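Long-range contacts in secreted protein (Streptomyces lividans TK24, PDB 5LXZ), which binds copper and probably works as a metalloradical oxidase of the galactose oxidase-like AA5 family: residues T338-M343 and P393-G398; Y365-G370 and K382-D387; D511-P516 and T526-A531. The protein carries 1 engineered substitution. All blocks are in the same frame, centred on the assembly; numbering follows the deposited sequence.

Interaction 1: residues T338-M343 and P393-G398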
# COMPACT_ATOMS: atom_id res chain seq x y z
N THR A 338 10.35 18.23 -6.16
CA THR A 338 9.59 19.42 -6.50
C THR A 338 8.14 19.20 -6.06
O THR A 338 7.46 18.32 -6.58
CB THR A 338 9.67 19.70 -7.98
OG1 THR A 338 11.03 19.80 -8.42
CG2 THR A 338 9.01 21.07 -8.30
N LYS A 339 7.68 20.00 -5.09
CA LYS A 339 6.32 19.83 -4.55
C LYS A 339 5.28 20.17 -5.57
O LYS A 339 5.49 21.09 -6.40
CB LYS A 339 6.19 20.70 -3.31
CG LYS A 339 7.08 20.16 -2.20
CD LYS A 339 7.07 21.08 -0.98
CE LYS A 339 7.82 20.48 0.19
NZ LYS A 339 9.29 20.63 0.05
N VAL A 340 4.17 19.46 -5.53
CA VAL A 340 3.02 19.67 -6.38
C VAL A 340 1.93 20.26 -5.48
O VAL A 340 1.49 19.61 -4.54
CB VAL A 340 2.55 18.38 -7.10
CG1 VAL A 340 1.24 18.57 -7.85
CG2 VAL A 340 3.62 17.94 -8.11
N PRO A 341 1.48 21.52 -5.78
CA PRO A 341 0.47 22.21 -4.96
C PRO A 341 -0.96 21.75 -5.23
O PRO A 341 -1.23 20.96 -6.18
CB PRO A 341 0.65 23.64 -5.43
CG PRO A 341 0.97 23.52 -6.86
CD PRO A 341 1.85 22.30 -6.94
N GLY A 342 -1.87 22.25 -4.41
CA GLY A 342 -3.28 22.14 -4.69
C GLY A 342 -4.06 21.05 -4.00
O GLY A 342 -5.26 20.99 -4.17
N MET A 343 -3.38 20.15 -3.30
CA MET A 343 -4.04 19.04 -2.64
C MET A 343 -5.05 19.50 -1.56
O MET A 343 -4.64 20.04 -0.53
CB MET A 343 -3.02 18.10 -2.01
CG MET A 343 -3.64 16.95 -1.22
SD MET A 343 -4.46 15.69 -2.19
CE MET A 343 -3.00 14.87 -2.91
N PRO A 393 2.15 21.50 -12.77
CA PRO A 393 1.12 20.56 -12.31
C PRO A 393 0.55 20.95 -10.98
O PRO A 393 1.25 21.57 -10.17
CB PRO A 393 1.88 19.25 -12.18
CG PRO A 393 3.27 19.66 -11.91
CD PRO A 393 3.48 20.88 -12.74
N LYS A 394 -0.71 20.58 -10.78
CA LYS A 394 -1.38 20.84 -9.53
C LYS A 394 -2.49 19.83 -9.37
O LYS A 394 -2.96 19.24 -10.36
CB LYS A 394 -1.96 22.24 -9.47
CG LYS A 394 -3.04 22.49 -10.50
CD LYS A 394 -3.54 23.93 -10.58
CE LYS A 394 -4.51 24.08 -11.75
NZ LYS A 394 -4.61 25.49 -12.21
N PHE A 395 -2.88 19.62 -8.12
CA PHE A 395 -4.09 18.92 -7.80
C PHE A 395 -5.30 19.84 -7.90
O PHE A 395 -5.24 21.01 -7.48
CB PHE A 395 -4.03 18.30 -6.43
CG PHE A 395 -3.19 17.07 -6.35
CD1 PHE A 395 -3.76 15.81 -6.61
CD2 PHE A 395 -1.87 17.15 -5.98
CE1 PHE A 395 -3.01 14.67 -6.51
CE2 PHE A 395 -1.12 15.97 -5.89
CZ PHE A 395 -1.71 14.77 -6.15
N VAL A 396 -6.38 19.27 -8.43
CA VAL A 396 -7.71 19.90 -8.42
C VAL A 396 -8.67 18.87 -7.92
O VAL A 396 -8.49 17.67 -8.17
CB VAL A 396 -8.14 20.42 -9.79
CG1 VAL A 396 -7.16 21.45 -10.29
CG2 VAL A 396 -8.24 19.31 -10.80
N ASP A 397 -9.70 19.29 -7.20
CA ASP A 397 -10.67 18.33 -6.69
C ASP A 397 -11.40 17.65 -7.84
O ASP A 397 -11.76 18.30 -8.85
CB ASP A 397 -11.72 18.99 -5.77
CG ASP A 397 -11.16 19.45 -4.46
OD1 ASP A 397 -9.96 19.22 -4.19
OD2 ASP A 397 -11.93 20.04 -3.64
N GLY A 398 -11.61 16.35 -7.68
CA GLY A 398 -12.51 15.58 -8.54
C GLY A 398 -13.85 15.43 -7.84
O GLY A 398 -14.19 16.16 -6.88
O HOH W 1 -7.21 18.89 -4.67
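The chain leaving strand 337-339 runs nearly parallel to the approach to strand 395-397, the touching parts only 16° apart, and a backbone hydrogen bond from Phe395 N to Pro341 O (2.9 Å) ties them where the outer rims of two adjacent blades of the Kelch beta-propeller meet. The bond lies in the plane of the Pro341 carbonyl and is almost straight, and it ties the linker after strand 337-339 to the start of strand 395-397 of the next blade. The same oxygen sits at the edge of the Phe395 ring.

That ring carries most of the packing. Its CG is anti to its own carbonyl carbon, which turns the ring toward the linker, and the methyl CE of Met343 settles over the centre of one face, 3.5 Å from the centroid of the Phe395 ring, as a CH-pi contact. Met343 reaches this place because CG is anti to the backbone N while chi2 and chi3 both bend (71° and 73°); its SD also stands over the face, a Met-aromatic contact. A flexible thioether suits the place, since it can fold back so that CE and SD come over the ring face. Val340 divides its branches: CG1 meets Phe395 CD2 at 3.9 Å, and CG2 touches Pro393 CG at 4.2 Å. Pro327, Val367 and Ala386 add further contacts to the phenyl ring.

Gly342 has a backbone that a side chain would jam against the preceding carbonyl, and a CB there would also clash with Phe395 O. Its own oxygen is used through a bridging water, which donates both to Gly342 O (2.9 Å) and to Asp397 OD1 (2.8 Å).

Interaction 2: residues Y365-G370 and K382-D387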
# COMPACT_ATOMS: atom_id res chain seq x y z
N TYR A 365 -3.24 11.41 -12.06
CA TYR A 365 -3.23 10.61 -10.82
C TYR A 365 -4.35 11.07 -9.94
O TYR A 365 -4.54 12.27 -9.81
CB TYR A 365 -1.90 10.77 -10.10
CG TYR A 365 -0.74 10.14 -10.76
CD1 TYR A 365 -0.07 10.78 -11.78
CD2 TYR A 365 -0.35 8.87 -10.42
CE1 TYR A 365 1.01 10.17 -12.41
CE2 TYR A 365 0.70 8.26 -11.07
CZ TYR A 365 1.37 8.91 -12.04
OH TYR A 365 2.45 8.30 -12.68
N MET A 366 -5.07 10.15 -9.33
CA MET A 366 -6.16 10.46 -8.42
C MET A 366 -5.87 9.91 -7.05
O MET A 366 -5.51 8.74 -6.90
CB MET A 366 -7.46 9.92 -8.95
CG MET A 366 -8.62 10.19 -8.02
SD MET A 366 -10.14 9.32 -8.46
CE MET A 366 -10.66 10.52 -9.58
N VAL A 367 -5.99 10.77 -6.03
CA VAL A 367 -5.89 10.43 -4.63
C VAL A 367 -7.31 10.46 -4.03
O VAL A 367 -8.06 11.40 -4.31
CB VAL A 367 -4.95 11.40 -3.91
CG1 VAL A 367 -4.99 11.16 -2.44
CG2 VAL A 367 -3.52 11.29 -4.43
N ILE A 368 -7.66 9.41 -3.34
CA ILE A 368 -9.02 9.15 -2.95
C ILE A 368 -9.10 8.97 -1.44
O ILE A 368 -8.47 8.09 -0.88
CB ILE A 368 -9.55 7.84 -3.61
CG1 ILE A 368 -9.32 7.85 -5.10
CG2 ILE A 368 -11.01 7.60 -3.28
CD1 ILE A 368 -9.43 6.51 -5.77
N GLY A 369 -9.93 9.76 -0.78
CA GLY A 369 -10.22 9.59 0.61
C GLY A 369 -9.00 9.85 1.49
O GLY A 369 -8.16 10.68 1.14
N GLY A 370 -8.90 9.09 2.58
CA GLY A 370 -7.87 9.28 3.56
C GLY A 370 -8.38 9.77 4.88
O GLY A 370 -9.55 10.07 5.05
N LYS A 382 -12.97 13.55 -0.38
CA LYS A 382 -12.53 14.09 -1.65
C LYS A 382 -11.73 13.14 -2.50
O LYS A 382 -11.00 12.24 -1.99
CB LYS A 382 -11.75 15.39 -1.44
CG LYS A 382 -12.70 16.46 -0.91
CD LYS A 382 -12.06 17.82 -0.77
CE LYS A 382 -13.16 18.88 -0.56
NZ LYS A 382 -12.61 20.21 -0.86
N THR A 383 -11.84 13.38 -3.79
CA THR A 383 -10.85 12.95 -4.75
C THR A 383 -10.06 14.14 -5.21
O THR A 383 -10.59 15.25 -5.33
CB THR A 383 -11.40 12.17 -5.96
OG1 THR A 383 -12.22 13.00 -6.75
CG2 THR A 383 -12.16 10.97 -5.49
N ARG A 384 -8.78 13.92 -5.48
CA ARG A 384 -7.90 15.00 -5.92
C ARG A 384 -7.13 14.47 -7.12
O ARG A 384 -6.55 13.41 -7.01
CB ARG A 384 -6.98 15.48 -4.81
CG ARG A 384 -7.68 15.82 -3.49
CD ARG A 384 -8.03 14.59 -2.65
NE ARG A 384 -7.63 14.73 -1.26
CZ ARG A 384 -7.65 13.72 -0.41
NH1 ARG A 384 -8.17 12.56 -0.77
NH2 ARG A 384 -7.13 13.84 0.81
N ILE A 385 -7.09 15.22 -8.21
CA ILE A 385 -6.53 14.73 -9.45
C ILE A 385 -5.41 15.66 -9.88
O ILE A 385 -5.63 16.88 -9.93
CB ILE A 385 -7.59 14.68 -10.54
CG1 ILE A 385 -8.73 13.75 -10.12
CG2 ILE A 385 -6.95 14.22 -11.83
CD1 ILE A 385 -9.93 13.76 -11.03
N ALA A 386 -4.23 15.10 -10.16
CA ALA A 386 -3.11 15.86 -10.67
C ALA A 386 -2.79 15.38 -12.05
O ALA A 386 -2.64 14.19 -12.27
CB ALA A 386 -1.89 15.73 -9.79
N ASP A 387 -2.64 16.31 -12.99
CA ASP A 387 -2.24 16.05 -14.36
C ASP A 387 -0.76 16.36 -14.54
O ASP A 387 -0.36 17.55 -14.60
CB ASP A 387 -3.07 16.89 -15.33
CG ASP A 387 -2.73 16.61 -16.80
OD1 ASP A 387 -1.69 16.06 -17.11
OD2 ASP A 387 -3.61 17.00 -17.62
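Five backbone hydrogen bonds join residues 365-369 to residues 382-386, two central strands of one four-stranded antiparallel sheet. Tyr365 pairs with Ala386 and Val367 with Arg384 as hydrogen-bonded pairs, each linked in both directions with N-O distances of 2.9 Å; Met366 with Ile385 between them, and Ile368 with Thr383 beyond Val367-Arg384, are non-hydrogen-bonded pairs. Gly369 N extends the ladder to Lys382 O (3.0 Å), nearly along the C=O axis.

Apolar contacts follow the alternation of the strands. On the face of Met366, Ile368, Thr383 and Ile385, the Met366 chain runs out extended and bends at chi3, so that it lies beside Ile385 with CE 3.6 Å from Ile385 CD1. Thr383 turns its CG2 to Met366 SD (4.0 Å), while its OG1 bonds to Pro399 O. Tyr441 of strand 438-442 covers Met366 and Ile385. On the other face, the Tyr365 ring meets Phe302 edge-to-face, and also meets Phe310.

The polar contribution comes from Arg384. Its chain bends at chi2 and chi3 (79° and 132°), bringing the guanidinium back along the strands to the glycine turn. NH1 donates to a lone pair of Gly369 O at 2.7 Å, almost straight (171°) and in the guanidinium plane; NH2 adds a weak second bond to that oxygen. Val367 CG1 lies over one face of the group, offset toward its rim. NE bonds to Ser344 O and NH2 to Asp345 O and Met348 O, so one buried charge is shared among several backbone carbonyls, a task for which arginine's spread of planar N-H groups is well suited. Such a twisted four-stranded meander, its faces packed between sheets 301-339 and 409-450, is a typical beta-propeller blade.

Interaction 3: residues D511-P516 and T526-A531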
# COMPACT_ATOMS: atom_id res chain seq x y z
N ASP A 511 -14.88 -12.16 -28.04
CA ASP A 511 -13.96 -13.27 -27.90
C ASP A 511 -12.53 -12.78 -28.17
O ASP A 511 -12.31 -11.81 -28.89
CB ASP A 511 -14.33 -14.40 -28.87
CG ASP A 511 -14.22 -13.96 -30.33
OD1 ASP A 511 -14.95 -13.01 -30.73
OD2 ASP A 511 -13.39 -14.54 -31.07
N LEU A 512 -11.55 -13.47 -27.60
CA LEU A 512 -10.16 -13.12 -27.81
C LEU A 512 -9.29 -14.34 -27.56
O LEU A 512 -9.37 -14.97 -26.50
CB LEU A 512 -9.77 -11.97 -26.85
CG LEU A 512 -8.36 -11.41 -27.01
CD1 LEU A 512 -8.15 -10.74 -28.35
CD2 LEU A 512 -8.11 -10.45 -25.87
N SER A 513 -8.48 -14.70 -28.55
CA SER A 513 -7.52 -15.78 -28.39
C SER A 513 -6.23 -15.42 -29.07
O SER A 513 -6.17 -14.45 -29.84
CB SER A 513 -8.10 -17.08 -28.94
OG SER A 513 -8.50 -16.92 -30.27
N GLY A 514 -5.19 -16.19 -28.77
CA GLY A 514 -3.85 -15.92 -29.31
C GLY A 514 -2.77 -15.67 -28.28
O GLY A 514 -1.59 -15.62 -28.65
N GLY A 515 -3.14 -15.51 -27.00
CA GLY A 515 -2.15 -15.44 -25.90
C GLY A 515 -1.80 -16.80 -25.31
O GLY A 515 -2.50 -17.79 -25.58
N PRO A 516 -0.73 -16.90 -24.52
CA PRO A 516 0.13 -15.74 -24.18
C PRO A 516 1.12 -15.41 -25.29
O PRO A 516 1.47 -16.28 -26.11
CB PRO A 516 0.86 -16.19 -22.92
CG PRO A 516 0.98 -17.67 -23.10
CD PRO A 516 -0.30 -18.10 -23.79
N THR A 526 -0.63 -10.14 -33.22
CA THR A 526 -1.93 -10.39 -33.82
C THR A 526 -2.63 -11.48 -33.02
O THR A 526 -2.04 -12.48 -32.62
CB THR A 526 -1.76 -10.77 -35.31
OG1 THR A 526 -1.15 -9.67 -36.00
CG2 THR A 526 -3.10 -11.03 -35.99
N PHE A 527 -3.90 -11.23 -32.77
CA PHE A 527 -4.79 -12.07 -32.00
C PHE A 527 -5.99 -12.41 -32.87
O PHE A 527 -6.26 -11.73 -33.86
CB PHE A 527 -5.25 -11.30 -30.75
CG PHE A 527 -4.15 -11.01 -29.78
CD1 PHE A 527 -3.27 -9.96 -30.01
CD2 PHE A 527 -3.96 -11.84 -28.67
CE1 PHE A 527 -2.23 -9.70 -29.11
CE2 PHE A 527 -2.92 -11.59 -27.77
CZ PHE A 527 -2.07 -10.51 -28.01
N THR A 528 -6.71 -13.44 -32.46
CA THR A 528 -7.98 -13.79 -33.11
C THR A 528 -9.15 -13.31 -32.30
O THR A 528 -9.26 -13.60 -31.10
CB THR A 528 -8.06 -15.30 -33.32
OG1 THR A 528 -6.94 -15.70 -34.12
CG2 THR A 528 -9.36 -15.73 -34.01
N SER A 529 -10.05 -12.60 -32.96
CA SER A 529 -11.33 -12.29 -32.38
C SER A 529 -12.37 -12.31 -33.49
O SER A 529 -12.28 -11.51 -34.41
CB SER A 529 -11.35 -10.90 -31.75
OG SER A 529 -12.64 -10.61 -31.25
N ARG A 530 -13.33 -13.22 -33.39
CA ARG A 530 -14.49 -13.17 -34.30
C ARG A 530 -15.21 -11.81 -34.23
O ARG A 530 -15.72 -11.31 -35.24
CB ARG A 530 -15.45 -14.32 -34.00
CG ARG A 530 -14.86 -15.68 -34.35
CD ARG A 530 -15.84 -16.81 -34.03
NE ARG A 530 -16.09 -16.92 -32.58
CZ ARG A 530 -15.32 -17.58 -31.71
NH1 ARG A 530 -14.22 -18.22 -32.08
NH2 ARG A 530 -15.67 -17.60 -30.42
N ALA A 531 -15.17 -11.18 -33.06
CA ALA A 531 -15.71 -9.85 -32.85
C ALA A 531 -14.71 -8.71 -33.08
O ALA A 531 -14.90 -7.60 -32.60
CB ALA A 531 -16.25 -9.76 -31.43
O HOH W 2 -11.33 -16.03 -30.28
O HOH W 3 -4.88 -16.11 -32.59
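Asp511 places its CG between its backbone N and carbonyl carbon (chi1 62°), a crowded position that swings the carboxylate toward the turn following strand 524-528. There it grips two successive backbone amides: OD2 accepts from Arg530 N at 2.7 Å and OD1 from Ala531 N at 3.0 Å, each oxygen using its syn lone pair. The Arg530 chain, bent at chi3, lays a guanidinium face over Asp511 OD2; this salt bridge is long and rests on charge alone, without an N-H directed at the oxygen. Ser529 puts OG anti to its backbone N (chi1 177°) and donates to Asp511 O at 2.7 Å, from above the carbonyl plane. An alanine at Asp511 would remove the carboxylate and with it both amide bonds, and would probably leave the turn less firmly held.

Farther along, Ser513 and Thr528 form a single antiparallel bridge, bonded in both directions. Ser513 OG, with chi1 55°, donates to a water that in turn donates to Asp511 OD2 and Thr528 O. Leu512 CB starts away from the strand, but CG anti to the backbone N and a bend at chi2 bring CD1 to 3.8 Å from Phe527 CB. Met586 and Val588 of strand 582-590 also touch Leu512. Ser513 O lies at the edge of the Phe527 ring. Gly514's backbone angles would jam a CB against Ser513 O, and Phe527 CD2 would crowd it too.

Residues 511-516 lead into strand 517-518, at one outer end of a seven-stranded sheet, yet pair beside 524-528 at the other; such closure fits the immunoglobulin-like beta-sandwich of the galactose oxidase-like early-set domain.

Interaction 2 lies within one propeller blade, and interaction 1 joins the outermost strand of that blade to the linker from the preceding one; their centres are 9 Å apart. Strands 383-387 and 395-397 are neighbours in its sheet, with Val396 O and Ile385 N 2.8 Å apart in a probable hydrogen bond. Side chains join them too: Met343 SD packs 3.4 Å from Arg384 NE, and Phe395 CE1 lies 3.6 Å from Ala386 CB. Interaction 3 belongs to the early-set domain, about 41 Å from interaction 1 and 35 Å from interaction 2 between centres. No residue of the three contacts is a copper ligand; Tyr248, Tyr460, His461 and His548 form one site, and His548 comes from the same early-set sequence range as interaction 3.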